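Local coordinates for phosphoenolpyruvate--protein phosphotransferase (Escherichia coli, PDB 5T12), which probably passes the phosphoryl group of phosphoenolpyruvate to the carrier protein NPr in the nitrogen-metabolic phosphotransferase system, this chain being its enzyme I N-terminal (EIN) domain, at residues L47-F61 and F73-R86. The protein carries 1 engineered substitution. Numbering follows the deposited sequence.
Sequences LEEAANEFRRYSKRF and FDLYSHLLSDTRLR
Phe-54 and Phe-73 lie against each other in an offset stack, ring centroids 4.5 Å apart and planes 21° from parallel, where two helices interlock knobs-into-holes. The axes of 47-61 and 73-80 approach to 8.2 Å, running antiparallel. Phe-54, the knob from 47-61, fits among Phe-73, Tyr-76, Ser-77 and Leu-80. With CG anti to its carbonyl carbon (chi1 -86°), its ring stands between Phe-73 on one face and Leu-80 on the other, where CD1 of Leu-80 makes a CH-pi contact 4.2 Å from the centroid of the Phe-54 ring. With the knob cut back to an alanine here, Phe-73 would probably lose its stacking partner and a gap open between it and Leu-80. Phe-73 is the reciprocal knob, among Phe-54, Tyr-57, Ser-58 and Phe-61. The edge of Phe-61 meets the opposite face of the Phe-73 ring, T-shaped, planes at 81°, with Phe-61 CE2 over the centre of that ring; Tyr-57 CB packs 3.7 Å from Phe-73 CD2. Small side chains allow the close backbone approach at Ala-51 and Ser-77, their CA atoms 4.7 Å apart. Beyond the turn at Ser-81 and Asp-82, Leu-47 CD1 touches Arg-86 CG at 3.7 Å. Within the helical subdomain of EIN, Ala-50 and Leu-80 also pack on Leu-136 of helix 126-140, and Tyr-76 OH hydrogen-bonds Asp-128; the aromatic end meets helix 187-195 of the alpha/beta subdomain, joining the two.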
loop_
_atom_site.group_PDB
_atom_site.type_symbol
_atom_site.label_atom_id
_atom_site.label_comp_id
_atom_site.label_asym_id
_atom_site.label_seq_id
_atom_site.Cartn_x
_atom_site.Cartn_y
_atom_site.Cartn_z
ATOM N N LEU A 47 -3.954 1.743 -16.549
ATOM C CA LEU A 47 -5.205 1.032 -16.297
ATOM C C LEU A 47 -5.049 -0.463 -16.544
ATOM O O LEU A 47 -5.612 -1.284 -15.811
ATOM C CB LEU A 47 -6.323 1.603 -17.171
ATOM C CG LEU A 47 -6.812 3.019 -16.861
ATOM C CD1 LEU A 47 -7.788 3.487 -17.929
ATOM C CD2 LEU A 47 -7.454 3.079 -15.484
ATOM N N GLU A 48 -4.281 -0.836 -17.570
ATOM C CA GLU A 48 -4.093 -2.251 -17.872
ATOM C C GLU A 48 -3.150 -2.911 -16.874
ATOM O O GLU A 48 -3.377 -4.056 -16.463
ATOM C CB GLU A 48 -3.575 -2.414 -19.301
ATOM C CG GLU A 48 -3.275 -3.850 -19.696
ATOM C CD GLU A 48 -3.101 -4.017 -21.192
ATOM O OE1 GLU A 48 -4.040 -4.513 -21.849
ATOM O OE2 GLU A 48 -2.029 -3.644 -21.713
ATOM N N GLU A 49 -2.088 -2.208 -16.471
ATOM C CA GLU A 49 -1.168 -2.761 -15.482
ATOM C C GLU A 49 -1.848 -2.933 -14.129
ATOM O O GLU A 49 -1.638 -3.940 -13.444
ATOM C CB GLU A 49 0.064 -1.866 -15.352
ATOM C CG GLU A 49 1.029 -1.955 -16.525
ATOM C CD GLU A 49 2.133 -0.918 -16.452
ATOM O OE1 GLU A 49 1.920 0.138 -15.820
ATOM O OE2 GLU A 49 3.216 -1.161 -17.025
ATOM N N ALA A 50 -2.668 -1.959 -13.728
ATOM C CA ALA A 50 -3.374 -2.067 -12.455
ATOM C C ALA A 50 -4.448 -3.146 -12.509
ATOM O O ALA A 50 -4.630 -3.895 -11.542
ATOM C CB ALA A 50 -3.985 -0.718 -12.078
ATOM N N ALA A 51 -5.170 -3.241 -13.629
ATOM C CA ALA A 51 -6.163 -4.299 -13.778
ATOM C C ALA A 51 -5.505 -5.672 -13.777
ATOM O O ALA A 51 -6.012 -6.612 -13.153
ATOM C CB ALA A 51 -6.968 -4.092 -15.062
ATOM N N ASN A 52 -4.375 -5.807 -14.476
ATOM C CA ASN A 52 -3.629 -7.060 -14.436
ATOM C C ASN A 52 -3.176 -7.382 -13.018
ATOM O O ASN A 52 -3.280 -8.529 -12.573
ATOM C CB ASN A 52 -2.428 -6.991 -15.379
ATOM C CG ASN A 52 -2.809 -7.228 -16.829
ATOM O OD1 ASN A 52 -3.487 -8.202 -17.154
ATOM N ND2 ASN A 52 -2.376 -6.332 -17.708
ATOM N N GLU A 53 -2.688 -6.376 -12.288
ATOM C CA GLU A 53 -2.224 -6.600 -10.922
ATOM C C GLU A 53 -3.347 -7.137 -10.043
ATOM O O GLU A 53 -3.172 -8.130 -9.327
ATOM C CB GLU A 53 -1.658 -5.301 -10.347
ATOM C CG GLU A 53 -0.839 -5.480 -9.081
ATOM C CD GLU A 53 -0.236 -4.178 -8.590
ATOM O OE1 GLU A 53 -0.932 -3.143 -8.641
ATOM O OE2 GLU A 53 0.937 -4.190 -8.160
ATOM N N PHE A 54 -4.517 -6.493 -10.091
ATOM C CA PHE A 54 -5.672 -6.990 -9.350
ATOM C C PHE A 54 -6.097 -8.371 -9.829
ATOM O O PHE A 54 -6.697 -9.136 -9.066
ATOM C CB PHE A 54 -6.837 -6.007 -9.475
ATOM C CG PHE A 54 -6.811 -4.905 -8.459
ATOM C CD1 PHE A 54 -5.839 -3.918 -8.507
ATOM C CD2 PHE A 54 -7.766 -4.849 -7.458
ATOM C CE1 PHE A 54 -5.818 -2.902 -7.569
ATOM C CE2 PHE A 54 -7.748 -3.837 -6.517
ATOM C CZ PHE A 54 -6.773 -2.861 -6.574
ATOM N N ARG A 55 -5.796 -8.709 -11.085
ATOM C CA ARG A 55 -6.208 -9.999 -11.626
ATOM C C ARG A 55 -5.432 -11.143 -10.980
ATOM O O ARG A 55 -6.013 -12.174 -10.621
ATOM C CB ARG A 55 -6.037 -10.005 -13.147
ATOM C CG ARG A 55 -7.133 -10.753 -13.900
ATOM C CD ARG A 55 -7.053 -10.553 -15.416
ATOM N NE ARG A 55 -7.662 -9.299 -15.859
ATOM C CZ ARG A 55 -7.005 -8.319 -16.472
ATOM N NH1 ARG A 55 -5.712 -8.447 -16.726
ATOM N NH2 ARG A 55 -7.642 -7.215 -16.841
ATOM N N ARG A 56 -4.114 -10.980 -10.813
ATOM C CA ARG A 56 -3.314 -12.048 -10.222
ATOM C C ARG A 56 -3.518 -12.146 -8.716
ATOM O O ARG A 56 -3.453 -13.246 -8.156
ATOM C CB ARG A 56 -1.828 -11.848 -10.523
ATOM C CG ARG A 56 -1.505 -10.737 -11.502
ATOM C CD ARG A 56 -1.684 -11.179 -12.948
ATOM N NE ARG A 56 -0.426 -11.136 -13.685
ATOM C CZ ARG A 56 0.385 -12.178 -13.832
ATOM N NH1 ARG A 56 1.513 -12.054 -14.519
ATOM N NH2 ARG A 56 0.068 -13.348 -13.295
ATOM N N TYR A 57 -3.750 -11.015 -8.044
ATOM C CA TYR A 57 -3.934 -11.046 -6.597
ATOM C C TYR A 57 -5.172 -11.848 -6.218
ATOM O O TYR A 57 -5.120 -12.690 -5.314
ATOM C CB TYR A 57 -4.013 -9.622 -6.047
ATOM C CG TYR A 57 -2.659 -8.993 -5.793
ATOM C CD1 TYR A 57 -1.544 -9.782 -5.535
ATOM C CD2 TYR A 57 -2.496 -7.615 -5.810
ATOM C CE1 TYR A 57 -0.305 -9.214 -5.302
ATOM C CE2 TYR A 57 -1.258 -7.037 -5.577
ATOM C CZ TYR A 57 -0.169 -7.842 -5.323
ATOM O OH TYR A 57 1.062 -7.272 -5.092
ATOM N N SER A 58 -6.293 -11.608 -6.904
ATOM C CA SER A 58 -7.487 -12.414 -6.669
ATOM C C SER A 58 -7.266 -13.869 -7.063
ATOM O O SER A 58 -7.835 -14.773 -6.440
ATOM C CB SER A 58 -8.674 -11.828 -7.431
ATOM O OG SER A 58 -8.366 -11.652 -8.802
ATOM N N LYS A 59 -6.452 -14.112 -8.093
ATOM C CA LYS A 59 -6.082 -15.479 -8.442
ATOM C C LYS A 59 -5.264 -16.131 -7.337
ATOM O O LYS A 59 -5.398 -17.336 -7.091
ATOM C CB LYS A 59 -5.304 -15.484 -9.758
ATOM C CG LYS A 59 -4.722 -16.830 -10.149
ATOM C CD LYS A 59 -3.634 -16.651 -11.191
ATOM C CE LYS A 59 -2.537 -15.739 -10.667
ATOM N NZ LYS A 59 -1.560 -15.372 -11.726
ATOM N N ARG A 60 -4.420 -15.354 -6.657
ATOM C CA ARG A 60 -3.616 -15.889 -5.564
ATOM C C ARG A 60 -4.410 -15.969 -4.266
ATOM O O ARG A 60 -4.289 -16.950 -3.523
ATOM C CB ARG A 60 -2.370 -15.029 -5.360
ATOM C CG ARG A 60 -1.286 -15.219 -6.402
ATOM C CD ARG A 60 -0.208 -14.170 -6.218
ATOM N NE ARG A 60 0.019 -13.888 -4.803
ATOM C CZ ARG A 60 0.754 -12.879 -4.350
ATOM N NH1 ARG A 60 0.901 -12.699 -3.044
ATOM N NH2 ARG A 60 1.339 -12.048 -5.200
ATOM N N PHE A 61 -5.219 -14.946 -3.975
ATOM C CA PHE A 61 -5.954 -14.906 -2.716
ATOM C C PHE A 61 -6.974 -16.030 -2.603
ATOM O O PHE A 61 -7.314 -16.429 -1.484
ATOM C CB PHE A 61 -6.659 -13.557 -2.552
ATOM C CG PHE A 61 -5.721 -12.391 -2.427
ATOM C CD1 PHE A 61 -4.405 -12.578 -2.038
ATOM C CD2 PHE A 61 -6.159 -11.105 -2.699
ATOM C CE1 PHE A 61 -3.544 -11.504 -1.924
ATOM C CE2 PHE A 61 -5.302 -10.028 -2.585
ATOM C CZ PHE A 61 -3.993 -10.228 -2.198
ATOM N N PHE A 73 -11.118 -8.011 -4.851
ATOM C CA PHE A 73 -10.093 -7.717 -5.846
ATOM C C PHE A 73 -10.534 -8.119 -7.246
ATOM O O PHE A 73 -10.060 -7.545 -8.232
ATOM C CB PHE A 73 -8.784 -8.416 -5.475
ATOM C CG PHE A 73 -7.825 -7.543 -4.717
ATOM C CD1 PHE A 73 -8.120 -7.111 -3.434
ATOM C CD2 PHE A 73 -6.623 -7.157 -5.288
ATOM C CE1 PHE A 73 -7.237 -6.305 -2.738
ATOM C CE2 PHE A 73 -5.736 -6.353 -4.598
ATOM C CZ PHE A 73 -6.043 -5.927 -3.320
ATOM N N ASP A 74 -11.438 -9.096 -7.356
ATOM C CA ASP A 74 -11.948 -9.480 -8.668
ATOM C C ASP A 74 -12.853 -8.399 -9.243
ATOM O O ASP A 74 -12.755 -8.065 -10.430
ATOM C CB ASP A 74 -12.696 -10.809 -8.575
ATOM C CG ASP A 74 -13.121 -11.333 -9.931
ATOM O OD1 ASP A 74 -12.324 -11.224 -10.887
ATOM O OD2 ASP A 74 -14.252 -11.849 -10.045
ATOM N N LEU A 75 -13.741 -7.839 -8.415
ATOM C CA LEU A 75 -14.624 -6.774 -8.878
ATOM C C LEU A 75 -13.837 -5.532 -9.273
ATOM O O LEU A 75 -14.159 -4.873 -10.268
ATOM C CB LEU A 75 -15.647 -6.432 -7.794
ATOM C CG LEU A 75 -16.678 -7.506 -7.449
ATOM C CD1 LEU A 75 -17.598 -7.027 -6.337
ATOM C CD2 LEU A 75 -17.480 -7.881 -8.685
ATOM N N TYR A 76 -12.798 -5.194 -8.505
ATOM C CA TYR A 76 -12.027 -3.991 -8.801
ATOM C C TYR A 76 -11.200 -4.145 -10.070
ATOM O O TYR A 76 -10.914 -3.149 -10.744
ATOM C CB TYR A 76 -11.133 -3.634 -7.614
ATOM C CG TYR A 76 -11.902 -3.061 -6.447
ATOM C CD1 TYR A 76 -13.127 -2.438 -6.643
ATOM C CD2 TYR A 76 -11.408 -3.143 -5.153
ATOM C CE1 TYR A 76 -13.839 -1.912 -5.587
ATOM C CE2 TYR A 76 -12.115 -2.618 -4.086
ATOM C CZ TYR A 76 -13.330 -2.004 -4.310
ATOM O OH TYR A 76 -14.043 -1.478 -3.258
ATOM N N SER A 77 -10.806 -5.374 -10.412
ATOM C CA SER A 77 -10.138 -5.598 -11.689
ATOM C C SER A 77 -11.080 -5.342 -12.859
ATOM O O SER A 77 -10.636 -4.917 -13.931
ATOM C CB SER A 77 -9.579 -7.019 -11.749
ATOM O OG SER A 77 -10.605 -7.981 -11.587
ATOM N N HIS A 78 -12.378 -5.593 -12.671
ATOM C CA HIS A 78 -13.359 -5.279 -13.703
ATOM C C HIS A 78 -13.658 -3.786 -13.749
ATOM O O HIS A 78 -13.851 -3.223 -14.832
ATOM C CB HIS A 78 -14.644 -6.075 -13.468
ATOM C CG HIS A 78 -14.487 -7.549 -13.675
ATOM N ND1 HIS A 78 -15.148 -8.484 -12.909
ATOM C CD2 HIS A 78 -13.748 -8.250 -14.569
ATOM C CE1 HIS A 78 -14.821 -9.697 -13.317
ATOM N NE2 HIS A 78 -13.972 -9.583 -14.323
ATOM N N LEU A 79 -13.707 -3.133 -12.585
ATOM C CA LEU A 79 -13.877 -1.684 -12.556
ATOM C C LEU A 79 -12.697 -0.983 -13.217
ATOM O O LEU A 79 -12.869 0.040 -13.891
ATOM C CB LEU A 79 -14.045 -1.205 -11.114
ATOM C CG LEU A 79 -14.150 0.305 -10.875
ATOM C CD1 LEU A 79 -15.424 0.863 -11.493
ATOM C CD2 LEU A 79 -14.085 0.622 -9.388
ATOM N N LEU A 80 -11.490 -1.526 -13.044
ATOM C CA LEU A 80 -10.305 -0.909 -13.631
ATOM C C LEU A 80 -10.255 -1.096 -15.143
ATOM O O LEU A 80 -9.621 -0.298 -15.842
ATOM C CB LEU A 80 -9.042 -1.481 -12.984
ATOM C CG LEU A 80 -8.676 -0.907 -11.615
ATOM C CD1 LEU A 80 -7.559 -1.712 -10.968
ATOM C CD2 LEU A 80 -8.277 0.553 -11.752
ATOM N N SER A 81 -10.909 -2.132 -15.663
ATOM C CA SER A 81 -10.931 -2.407 -17.093
ATOM C C SER A 81 -12.213 -1.930 -17.764
ATOM O O SER A 81 -12.446 -2.250 -18.934
ATOM C CB SER A 81 -10.734 -3.904 -17.342
ATOM O OG SER A 81 -11.633 -4.670 -16.560
ATOM N N ASP A 82 -13.044 -1.172 -17.054
ATOM C CA ASP A 82 -14.300 -0.693 -17.613
ATOM C C ASP A 82 -14.044 0.517 -18.503
ATOM O O ASP A 82 -13.386 1.477 -18.088
ATOM C CB ASP A 82 -15.279 -0.338 -16.495
ATOM C CG ASP A 82 -16.707 -0.248 -16.984
ATOM O OD1 ASP A 82 -17.043 0.754 -17.646
ATOM O OD2 ASP A 82 -17.492 -1.180 -16.711
ATOM N N THR A 83 -14.566 0.467 -19.731
ATOM C CA THR A 83 -14.310 1.538 -20.690
ATOM C C THR A 83 -14.938 2.853 -20.250
ATOM O O THR A 83 -14.420 3.926 -20.579
ATOM C CB THR A 83 -14.823 1.142 -22.073
ATOM O OG1 THR A 83 -16.239 0.920 -22.015
ATOM C CG2 THR A 83 -14.135 -0.129 -22.552
ATOM N N ARG A 84 -16.052 2.795 -19.514
ATOM C CA ARG A 84 -16.651 4.019 -18.989
ATOM C C ARG A 84 -15.702 4.743 -18.046
ATOM O O ARG A 84 -15.676 5.979 -18.022
ATOM C CB ARG A 84 -17.970 3.704 -18.282
ATOM C CG ARG A 84 -19.124 3.407 -19.224
ATOM C CD ARG A 84 -20.318 2.839 -18.476
ATOM N NE ARG A 84 -20.035 1.511 -17.938
ATOM C CZ ARG A 84 -20.921 0.758 -17.297
ATOM N NH1 ARG A 84 -22.159 1.198 -17.108
ATOM N NH2 ARG A 84 -20.573 -0.438 -16.844
ATOM N N LEU A 85 -14.917 3.997 -17.263
ATOM C CA LEU A 85 -13.890 4.623 -16.437
ATOM C C LEU A 85 -12.823 5.284 -17.297
ATOM O O LEU A 85 -12.377 6.398 -17.001
ATOM C CB LEU A 85 -13.258 3.587 -15.507
ATOM C CG LEU A 85 -12.032 4.063 -14.722
ATOM C CD1 LEU A 85 -12.411 5.171 -13.753
ATOM C CD2 LEU A 85 -11.371 2.907 -13.990
ATOM N N ARG A 86 -12.400 4.610 -18.369
ATOM C CA ARG A 86 -11.376 5.172 -19.241
ATOM C C ARG A 86 -11.888 6.411 -19.968
ATOM O O ARG A 86 -11.137 7.372 -20.177
ATOM C CB ARG A 86 -10.905 4.110 -20.235
ATOM C CG ARG A 86 -9.661 4.485 -21.015
ATOM C CD ARG A 86 -9.984 4.716 -22.478
ATOM N NE ARG A 86 -10.507 3.519 -23.129
ATOM C CZ ARG A 86 -10.949 3.489 -24.382
ATOM N NH1 ARG A 86 -10.931 4.591 -25.119
ATOM N NH2 ARG A 86 -11.409 2.358 -24.900
#